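Local coordinates for protein glutathione synthetase-like effector 30 (Gpa-GSS30-apo) (PDB 5OET) that probably serves as an effector of a plant-parasitic nematode, derived from glutathione synthetase, the ligase that uses ATP to join gamma-glutamylcysteine to glycine, at residues A[171-174]-A[178-181]; A[202-207]-A[518-523]; A[455-460]-A[466-471]. All blocks are in the same frame, centred on the assembly; numbering follows the deposited sequence.

Interaction 1: residues A[171-174]-A[178-181]; sequences ASQE and QYVL
Ser172 and Val180 form the hydrogen-bonded pair at the centre of this contact. Ser172 N gives its hydrogen to Val180 O (2.8 Å), and Val180 N returns one to Ser172 O over the same length (2.8 Å). Ser172 O also receives a CA-H...O contact from Tyr179 CA. Toward the turn, Glu174 N adds a longer bond to Gln178 O (3.2 Å).

The side chains alternate about the sheet. On one face, Gln173 and Tyr179 belong to a non-hydrogen-bonded pair. With CG anti to the backbone N (chi1 -157°) and an extended chain beyond it, Gln173 runs obliquely past the tyrosine ring: its CB lies 3.6 Å from Tyr179 CE1, and its amide plane is turned only 31° from the ring plane. Gln173 NE2 then makes a weak, bent hydrogen bond to Tyr179 OH (2.7 Å). Ala171 CB meets Tyr179 CB on the same face. Just past the strand, Glu174 reaches Val180, which lies on the other face with Ser172, and crosses it at about a right angle, its CG against Val180 CG2 (3.7 Å) and its carboxyl carbon beside both methyls.

Farther out, Leu100 of helix 98-119 packs on Ala171 and Tyr179, while Leu181 touches Gln103 and Ala104. Along the opposite edge of strand 160-173, backbone bonds tie Ala171 to Met452 and Gln173 to Arg450, whose carbonyl also takes a weak bond from Ser172 OG. The whole is the turn end of an antiparallel beta hairpin, strands 160-173 and 179-188, in the large mixed sheet.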
loop_
_atom_site.group_PDB
_atom_site.type_symbol
_atom_site.label_atom_id
_atom_site.label_comp_id
_atom_site.label_asym_id
_atom_site.label_seq_id
_atom_site.Cartn_x
_atom_site.Cartn_y
_atom_site.Cartn_z
ATOM N N ALA A 171 12.260 -27.484 5.908
ATOM C CA ALA A 171 12.893 -28.560 5.131
ATOM C C ALA A 171 14.125 -28.982 5.933
ATOM O O ALA A 171 14.943 -28.139 6.271
ATOM C CB ALA A 171 13.271 -28.095 3.733
ATOM N N SER A 172 14.230 -30.263 6.274
ATOM C CA SER A 172 15.304 -30.739 7.154
ATOM C C SER A 172 16.186 -31.746 6.442
ATOM O O SER A 172 15.679 -32.629 5.765
ATOM C CB SER A 172 14.699 -31.382 8.387
ATOM O OG SER A 172 15.706 -31.772 9.302
ATOM N N GLN A 173 17.493 -31.618 6.631
ATOM C CA GLN A 173 18.488 -32.448 5.957
ATOM C C GLN A 173 18.684 -33.767 6.709
ATOM O O GLN A 173 19.344 -33.800 7.749
ATOM C CB GLN A 173 19.832 -31.694 5.850
ATOM C CG GLN A 173 20.764 -32.180 4.738
ATOM C CD GLN A 173 21.935 -31.215 4.500
ATOM O OE1 GLN A 173 22.883 -31.178 5.282
ATOM N NE2 GLN A 173 21.864 -30.424 3.421
ATOM N N GLU A 174 18.099 -34.850 6.193
ATOM C CA GLU A 174 18.378 -36.210 6.703
ATOM C C GLU A 174 19.785 -36.639 6.261
ATOM O O GLU A 174 20.443 -35.912 5.516
ATOM C CB GLU A 174 17.331 -37.221 6.197
ATOM C CG GLU A 174 15.967 -37.169 6.873
ATOM C CD GLU A 174 15.100 -38.373 6.503
ATOM O OE1 GLU A 174 15.347 -38.983 5.430
ATOM O OE2 GLU A 174 14.178 -38.724 7.285
ATOM N N GLN A 178 19.352 -35.620 1.527
ATOM C CA GLN A 178 18.105 -35.177 0.885
ATOM C C GLN A 178 17.183 -34.547 1.951
ATOM O O GLN A 178 17.181 -34.976 3.124
ATOM C CB GLN A 178 17.424 -36.373 0.175
ATOM C CG GLN A 178 17.030 -36.125 -1.285
ATOM C CD GLN A 178 15.608 -35.603 -1.491
ATOM O OE1 GLN A 178 14.694 -36.374 -1.836
ATOM N NE2 GLN A 178 15.418 -34.289 -1.294
ATOM N N TYR A 179 16.419 -33.523 1.559
ATOM C CA TYR A 179 15.564 -32.781 2.508
ATOM C C TYR A 179 14.193 -33.430 2.709
ATOM O O TYR A 179 13.593 -33.881 1.743
ATOM C CB TYR A 179 15.412 -31.329 2.052
ATOM C CG TYR A 179 16.738 -30.615 1.991
ATOM C CD1 TYR A 179 17.427 -30.303 3.161
ATOM C CD2 TYR A 179 17.328 -30.263 0.761
ATOM C CE1 TYR A 179 18.660 -29.658 3.116
ATOM C CE2 TYR A 179 18.556 -29.609 0.710
ATOM C CZ TYR A 179 19.218 -29.319 1.895
ATOM O OH TYR A 179 20.435 -28.684 1.899
ATOM N N VAL A 180 13.727 -33.484 3.964
ATOM C CA VAL A 180 12.346 -33.908 4.287
ATOM C C VAL A 180 11.565 -32.837 5.069
ATOM O O VAL A 180 12.134 -32.069 5.850
ATOM C CB VAL A 180 12.266 -35.229 5.070
ATOM C CG1 VAL A 180 12.802 -36.370 4.229
ATOM C CG2 VAL A 180 12.962 -35.126 6.419
ATOM N N LEU A 181 10.254 -32.811 4.844
ATOM C CA LEU A 181 9.374 -31.836 5.467
ATOM C C LEU A 181 9.168 -32.225 6.930
ATOM O O LEU A 181 8.809 -33.377 7.220
ATOM C CB LEU A 181 8.027 -31.798 4.738
ATOM C CG LEU A 181 7.052 -30.668 5.126
ATOM C CD1 LEU A 181 7.575 -29.306 4.700
ATOM C CD2 LEU A 181 5.671 -30.917 4.527
#

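Interaction 2: residues A[202-207]-A[518-523]; sequences RLHRRM and VYDSPY
His204 on helix 196-210 meets Ser521 on strand 517-524, where the helix packs on the large mixed sheet of this eukaryotic glutathione synthetase fold. The footprint is small, and the three residues that touch are all buried.

A single hydrogen bond joins the segments: His204 ND1 and Ser521 OG are 2.8 Å apart, and either could be the donor. The hydroxyl arrives at the ring's edge, near its plane. Ser521 CB points toward the helix, and a chi1 of 76° places OG between its own backbone N and carbonyl carbon, within range of the imidazole. The opposite nitrogen of the ring, His204 NE2, bonds to the carbonyl of Ser90. With both nitrogens engaged, the ring's rotation is fixed between helix 196-210, strand 83-90 and strand 517-524.

The remaining contacts are van der Waals and electrostatic. Ser521 OG also lies 3.4 Å from His204 CB. Asp520 OD1 approaches His204 CE1 obliquely at 3.7 Å, with carboxylate and imidazole planes 83° apart. It is not bonded to the ring, although its proximity could favour positive character there.

Second-shell bonds position the carboxylate, as Asp520 OD2 takes hydrogen bonds with Ser502 and Ser94. Elsewhere on the helix, Trp57 of helix 44-59 packs on Arg202, Leu203 and Arg206, and Arg206 makes salt bridges with Asp53 and with Glu270 of the second subunit, so this helix also reaches the dimer interface. Next to the histidine contact, Asp520 OD1 accepts the backbone hydrogen of Ser521 N (2.6 Å) on its anti side, 19° out of the carboxylate plane.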
loop_
_atom_site.group_PDB
_atom_site.type_symbol
_atom_site.label_atom_id
_atom_site.label_comp_id
_atom_site.label_asym_id
_atom_site.label_seq_id
_atom_site.Cartn_x
_atom_site.Cartn_y
_atom_site.Cartn_z
ATOM N N ARG A 202 3.194 -11.135 -4.385
ATOM C CA ARG A 202 3.220 -10.226 -5.545
ATOM C C ARG A 202 4.545 -9.474 -5.702
ATOM O O ARG A 202 5.001 -9.256 -6.836
ATOM C CB ARG A 202 2.048 -9.209 -5.516
ATOM C CG ARG A 202 0.689 -9.814 -5.905
ATOM C CD ARG A 202 -0.376 -8.765 -6.228
ATOM N NE ARG A 202 -0.644 -7.909 -5.058
ATOM C CZ ARG A 202 -0.696 -6.573 -5.043
ATOM N NH1 ARG A 202 -0.559 -5.847 -6.174
ATOM N NH2 ARG A 202 -0.930 -5.948 -3.871
ATOM N N LEU A 203 5.132 -9.056 -4.581
ATOM C CA LEU A 203 6.414 -8.348 -4.605
ATOM C C LEU A 203 7.474 -9.175 -5.308
ATOM O O LEU A 203 8.154 -8.688 -6.199
ATOM C CB LEU A 203 6.910 -8.006 -3.191
ATOM C CG LEU A 203 8.266 -7.283 -3.101
ATOM C CD1 LEU A 203 8.363 -6.116 -4.079
ATOM C CD2 LEU A 203 8.519 -6.822 -1.677
ATOM N N HIS A 204 7.594 -10.425 -4.881
ATOM C CA HIS A 204 8.632 -11.311 -5.373
ATOM C C HIS A 204 8.388 -11.817 -6.774
ATOM O O HIS A 204 9.347 -12.070 -7.485
ATOM C CB HIS A 204 8.836 -12.485 -4.419
ATOM C CG HIS A 204 9.589 -12.129 -3.188
ATOM N ND1 HIS A 204 9.695 -12.982 -2.111
ATOM C CD2 HIS A 204 10.284 -11.018 -2.859
ATOM C CE1 HIS A 204 10.430 -12.409 -1.174
ATOM N NE2 HIS A 204 10.796 -11.214 -1.602
ATOM N N ARG A 205 7.131 -11.977 -7.182
ATOM C CA ARG A 205 6.845 -12.338 -8.576
ATOM C C ARG A 205 7.314 -11.211 -9.509
ATOM O O ARG A 205 7.799 -11.456 -10.605
ATOM C CB ARG A 205 5.364 -12.630 -8.773
ATOM C CG ARG A 205 5.018 -13.282 -10.115
ATOM C CD ARG A 205 3.506 -13.371 -10.371
ATOM N NE ARG A 205 2.787 -13.814 -9.167
ATOM C CZ ARG A 205 2.591 -15.078 -8.798
ATOM N NH1 ARG A 205 3.027 -16.106 -9.538
ATOM N NH2 ARG A 205 1.947 -15.323 -7.660
ATOM N N ARG A 206 7.189 -9.983 -9.022
ATOM C CA ARG A 206 7.577 -8.801 -9.745
ATOM C C ARG A 206 9.100 -8.680 -9.862
ATOM O O ARG A 206 9.598 -8.416 -10.945
ATOM C CB ARG A 206 6.965 -7.567 -9.065
ATOM C CG ARG A 206 7.172 -6.256 -9.799
ATOM C CD ARG A 206 6.703 -5.070 -8.960
ATOM N NE ARG A 206 7.434 -3.874 -9.390
ATOM C CZ ARG A 206 8.589 -3.433 -8.877
ATOM N NH1 ARG A 206 9.183 -4.029 -7.831
ATOM N NH2 ARG A 206 9.139 -2.347 -9.404
ATOM N N MET A 207 9.826 -8.874 -8.764
ATOM C CA MET A 207 11.299 -8.819 -8.783
ATOM C C MET A 207 11.908 -9.858 -9.721
ATOM O O MET A 207 12.796 -9.555 -10.528
ATOM C CB MET A 207 11.902 -9.059 -7.390
ATOM C CG MET A 207 11.452 -8.122 -6.291
ATOM S SD MET A 207 11.601 -6.400 -6.765
ATOM C CE MET A 207 13.373 -6.175 -6.621
ATOM N N VAL A 518 12.756 -12.278 8.556
ATOM C CA VAL A 518 12.481 -11.519 7.353
ATOM C C VAL A 518 11.358 -12.212 6.571
ATOM O O VAL A 518 11.293 -13.417 6.521
ATOM C CB VAL A 518 13.808 -11.389 6.554
ATOM C CG1 VAL A 518 13.653 -11.635 5.058
ATOM C CG2 VAL A 518 14.444 -10.043 6.800
ATOM N N TYR A 519 10.467 -11.457 5.959
ATOM C CA TYR A 519 9.419 -12.075 5.170
ATOM C C TYR A 519 10.009 -12.514 3.872
ATOM O O TYR A 519 10.872 -11.866 3.327
ATOM C CB TYR A 519 8.266 -11.118 4.919
ATOM C CG TYR A 519 7.483 -10.894 6.158
ATOM C CD1 TYR A 519 6.445 -11.768 6.533
ATOM C CD2 TYR A 519 7.798 -9.825 7.005
ATOM C CE1 TYR A 519 5.736 -11.563 7.708
ATOM C CE2 TYR A 519 7.103 -9.613 8.178
ATOM C CZ TYR A 519 6.081 -10.488 8.523
ATOM O OH TYR A 519 5.444 -10.236 9.686
ATOM N N ASP A 520 9.511 -13.616 3.365
ATOM C CA ASP A 520 10.084 -14.232 2.200
ATOM C C ASP A 520 8.939 -14.885 1.437
ATOM O O ASP A 520 7.808 -14.838 1.882
ATOM C CB ASP A 520 11.122 -15.262 2.663
ATOM C CG ASP A 520 12.158 -15.579 1.606
ATOM O OD1 ASP A 520 11.848 -15.440 0.395
ATOM O OD2 ASP A 520 13.294 -15.972 1.978
ATOM N N SER A 521 9.219 -15.461 0.286
ATOM C CA SER A 521 8.248 -16.320 -0.380
ATOM C C SER A 521 8.987 -17.424 -1.171
ATOM O O SER A 521 10.114 -17.227 -1.606
ATOM C CB SER A 521 7.311 -15.489 -1.273
ATOM O OG SER A 521 7.955 -15.101 -2.463
ATOM N N PRO A 522 8.357 -18.594 -1.334
ATOM C CA PRO A 522 9.096 -19.711 -1.879
ATOM C C PRO A 522 9.227 -19.619 -3.389
ATOM O O PRO A 522 8.306 -19.131 -4.053
ATOM C CB PRO A 522 8.232 -20.909 -1.492
ATOM C CG PRO A 522 6.855 -20.365 -1.555
ATOM C CD PRO A 522 6.947 -18.935 -1.115
ATOM N N TYR A 523 10.385 -20.036 -3.903
ATOM C CA TYR A 523 10.563 -20.322 -5.320
ATOM C C TYR A 523 10.753 -21.839 -5.441
ATOM O O TYR A 523 11.741 -22.386 -4.960
ATOM C CB TYR A 523 11.762 -19.564 -5.900
ATOM C CG TYR A 523 11.816 -19.577 -7.412
ATOM C CD1 TYR A 523 12.416 -20.636 -8.104
ATOM C CD2 TYR A 523 11.264 -18.532 -8.158
ATOM C CE1 TYR A 523 12.481 -20.641 -9.492
ATOM C CE2 TYR A 523 11.309 -18.539 -9.545
ATOM C CZ TYR A 523 11.914 -19.594 -10.211
ATOM O OH TYR A 523 11.965 -19.590 -11.589
#

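Interaction 3: residues A[455-460]-A[466-471]; sequences KNHFVR and TLNLDA
A beta hairpin with a bulge brings Asn456 and Phe458 against Leu469 and Thr466 in the large mixed sheet. Both pairs are antiparallel and hydrogen-bonded: Phe458 N donates to Thr466 O (2.9 Å) and Thr466 N to Phe458 O, while Asn456 N and O bond with Leu469 O and N. Between them the register slips by one residue, and Asn468, with positive phi, turns the strand through a corner.

His457 lies across from Leu467 and Asn468, where the second segment has one residue more. Its ND1 accepts the backbone hydrogen of Asn468 N at 3.0 Å, tilted 26° from the ring plane, and Leu467 CA lies in plane at the ring's edge. The Asn468 amide runs beside the imidazole, its plane 76° away, and its ND2 continues to Gln42.

On the sheet face that carries Phe458, Leu469 crosses it at about a right angle and lays CD1 over one face of the ring (3.4 Å to Phe458 CD2); Ala471 CB comes in obliquely at Phe458 CZ (3.7 Å). Ser502 and Leu504 of neighbouring strand 490-504 also touch these side chains. At the exposed end, the bent Lys455 chain lies alongside Asp470, and its NZ makes a salt bridge to Asp470 OD1 (2.9 Å) on the syn side.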
loop_
_atom_site.group_PDB
_atom_site.type_symbol
_atom_site.label_atom_id
_atom_site.label_comp_id
_atom_site.label_asym_id
_atom_site.label_seq_id
_atom_site.Cartn_x
_atom_site.Cartn_y
_atom_site.Cartn_z
ATOM N N LYS A 455 21.004 -19.026 0.262
ATOM C CA LYS A 455 21.570 -17.682 0.148
ATOM C C LYS A 455 20.493 -16.721 -0.375
ATOM O O LYS A 455 19.731 -17.060 -1.286
ATOM C CB LYS A 455 22.765 -17.690 -0.812
ATOM C CG LYS A 455 24.000 -18.465 -0.341
ATOM C CD LYS A 455 25.070 -17.557 0.277
ATOM C CE LYS A 455 26.502 -18.078 0.041
ATOM N NZ LYS A 455 27.042 -18.924 1.148
ATOM N N ASN A 456 20.435 -15.526 0.205
ATOM C CA ASN A 456 19.512 -14.491 -0.226
ATOM C C ASN A 456 20.028 -13.141 0.259
ATOM O O ASN A 456 21.051 -13.072 0.979
ATOM C CB ASN A 456 18.111 -14.771 0.333
ATOM C CG ASN A 456 16.997 -14.364 -0.628
ATOM O OD1 ASN A 456 17.076 -13.312 -1.262
ATOM N ND2 ASN A 456 15.970 -15.189 -0.745
ATOM N N HIS A 457 19.347 -12.074 -0.140
ATOM C CA HIS A 457 19.682 -10.730 0.307
ATOM C C HIS A 457 18.563 -10.176 1.185
ATOM O O HIS A 457 17.391 -10.362 0.890
ATOM C CB HIS A 457 19.897 -9.820 -0.904
ATOM C CG HIS A 457 20.670 -10.471 -2.000
ATOM N ND1 HIS A 457 22.021 -10.698 -1.917
ATOM C CD2 HIS A 457 20.274 -10.968 -3.195
ATOM C CE1 HIS A 457 22.426 -11.313 -3.014
ATOM N NE2 HIS A 457 21.381 -11.502 -3.800
ATOM N N PHE A 458 18.925 -9.467 2.245
ATOM C CA PHE A 458 17.968 -8.979 3.249
ATOM C C PHE A 458 17.848 -7.449 3.226
ATOM O O PHE A 458 18.839 -6.753 3.374
ATOM C CB PHE A 458 18.451 -9.418 4.633
ATOM C CG PHE A 458 18.129 -10.842 4.995
ATOM C CD1 PHE A 458 17.669 -11.777 4.062
ATOM C CD2 PHE A 458 18.317 -11.259 6.329
ATOM C CE1 PHE A 458 17.374 -13.079 4.467
ATOM C CE2 PHE A 458 18.021 -12.558 6.726
ATOM C CZ PHE A 458 17.550 -13.471 5.789
ATOM N N VAL A 459 16.638 -6.938 3.064
ATOM C CA VAL A 459 16.401 -5.503 2.946
ATOM C C VAL A 459 15.725 -5.004 4.208
ATOM O O VAL A 459 14.639 -5.453 4.526
ATOM C CB VAL A 459 15.483 -5.222 1.755
ATOM C CG1 VAL A 459 15.298 -3.722 1.551
ATOM C CG2 VAL A 459 16.055 -5.887 0.526
ATOM N N ARG A 460 16.364 -4.075 4.915
ATOM C CA ARG A 460 15.856 -3.567 6.178
ATOM C C ARG A 460 15.717 -2.061 6.126
ATOM O O ARG A 460 16.490 -1.405 5.438
ATOM C CB ARG A 460 16.791 -3.912 7.314
ATOM C CG ARG A 460 16.493 -5.257 7.939
ATOM C CD ARG A 460 17.587 -5.658 8.926
ATOM N NE ARG A 460 18.440 -6.752 8.427
ATOM C CZ ARG A 460 19.615 -7.129 8.955
ATOM N NH1 ARG A 460 20.136 -6.508 10.022
ATOM N NH2 ARG A 460 20.278 -8.156 8.411
ATOM N N THR A 466 21.857 -6.329 3.224
ATOM C CA THR A 466 22.843 -7.359 3.517
ATOM C C THR A 466 22.831 -8.421 2.404
ATOM O O THR A 466 21.860 -9.189 2.279
ATOM C CB THR A 466 22.510 -8.024 4.867
ATOM O OG1 THR A 466 21.987 -7.033 5.757
ATOM C CG2 THR A 466 23.747 -8.629 5.480
ATOM N N LEU A 467 23.901 -8.453 1.610
ATOM C CA LEU A 467 23.968 -9.276 0.406
ATOM C C LEU A 467 24.639 -10.628 0.659
ATOM O O LEU A 467 25.619 -10.732 1.390
ATOM C CB LEU A 467 24.741 -8.531 -0.690
ATOM C CG LEU A 467 24.392 -7.078 -1.031
ATOM C CD1 LEU A 467 25.369 -6.538 -2.068
ATOM C CD2 LEU A 467 22.958 -6.924 -1.510
ATOM N N ASN A 468 24.088 -11.663 0.052
ATOM C CA ASN A 468 24.640 -13.016 0.081
ATOM C C ASN A 468 24.738 -13.623 1.495
ATOM O O ASN A 468 25.708 -14.253 1.825
ATOM C CB ASN A 468 25.984 -13.073 -0.658
ATOM C CG ASN A 468 25.869 -12.675 -2.111
ATOM O OD1 ASN A 468 26.442 -11.669 -2.536
ATOM N ND2 ASN A 468 25.128 -13.464 -2.887
ATOM N N LEU A 469 23.716 -13.418 2.312
ATOM C CA LEU A 469 23.620 -14.079 3.609
ATOM C C LEU A 469 23.224 -15.534 3.448
ATOM O O LEU A 469 22.422 -15.857 2.570
ATOM C CB LEU A 469 22.530 -13.428 4.456
ATOM C CG LEU A 469 22.906 -12.112 5.102
ATOM C CD1 LEU A 469 21.640 -11.404 5.551
ATOM C CD2 LEU A 469 23.889 -12.340 6.251
ATOM N N ASP A 470 23.746 -16.393 4.321
ATOM C CA ASP A 470 23.123 -17.694 4.573
ATOM C C ASP A 470 21.846 -17.472 5.359
ATOM O O ASP A 470 21.866 -16.764 6.350
ATOM C CB ASP A 470 24.052 -18.592 5.388
ATOM C CG ASP A 470 25.337 -18.926 4.653
ATOM O OD1 ASP A 470 25.609 -18.290 3.601
ATOM O OD2 ASP A 470 26.066 -19.822 5.151
ATOM N N ALA A 471 20.748 -18.077 4.924
ATOM C CA ALA A 471 19.487 -18.054 5.678
ATOM C C ALA A 471 18.767 -19.386 5.633
ATOM O O ALA A 471 18.963 -20.158 4.708
ATOM C CB ALA A 471 18.580 -16.969 5.135
#

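All three contacts reach one mixed sheet. Interaction 1 comes first along the chain; the pair of segments in interaction 2 then brackets interaction 3. Strand 469-484 pairs with both 160-173 and 454-459, connecting the hairpins of interactions 1 and 3, whose centres are 22 Å apart; the Cys164-Cys480 disulfide ties 160-173 to 469-484. Interactions 2 and 3, with centres 13 Å apart, touch where Val518 CG1 packs on Phe458 CE1 (4.0 Å). Ser94 OG bonds both Asp520 and Asn456, coupling them further. Interaction 1 stands apart, its centre 22 Å from that of interaction 2. Two local hairpins and one long-range helix-strand contact thus share a sheet, and interaction 2 joins residues over 300 positions apart.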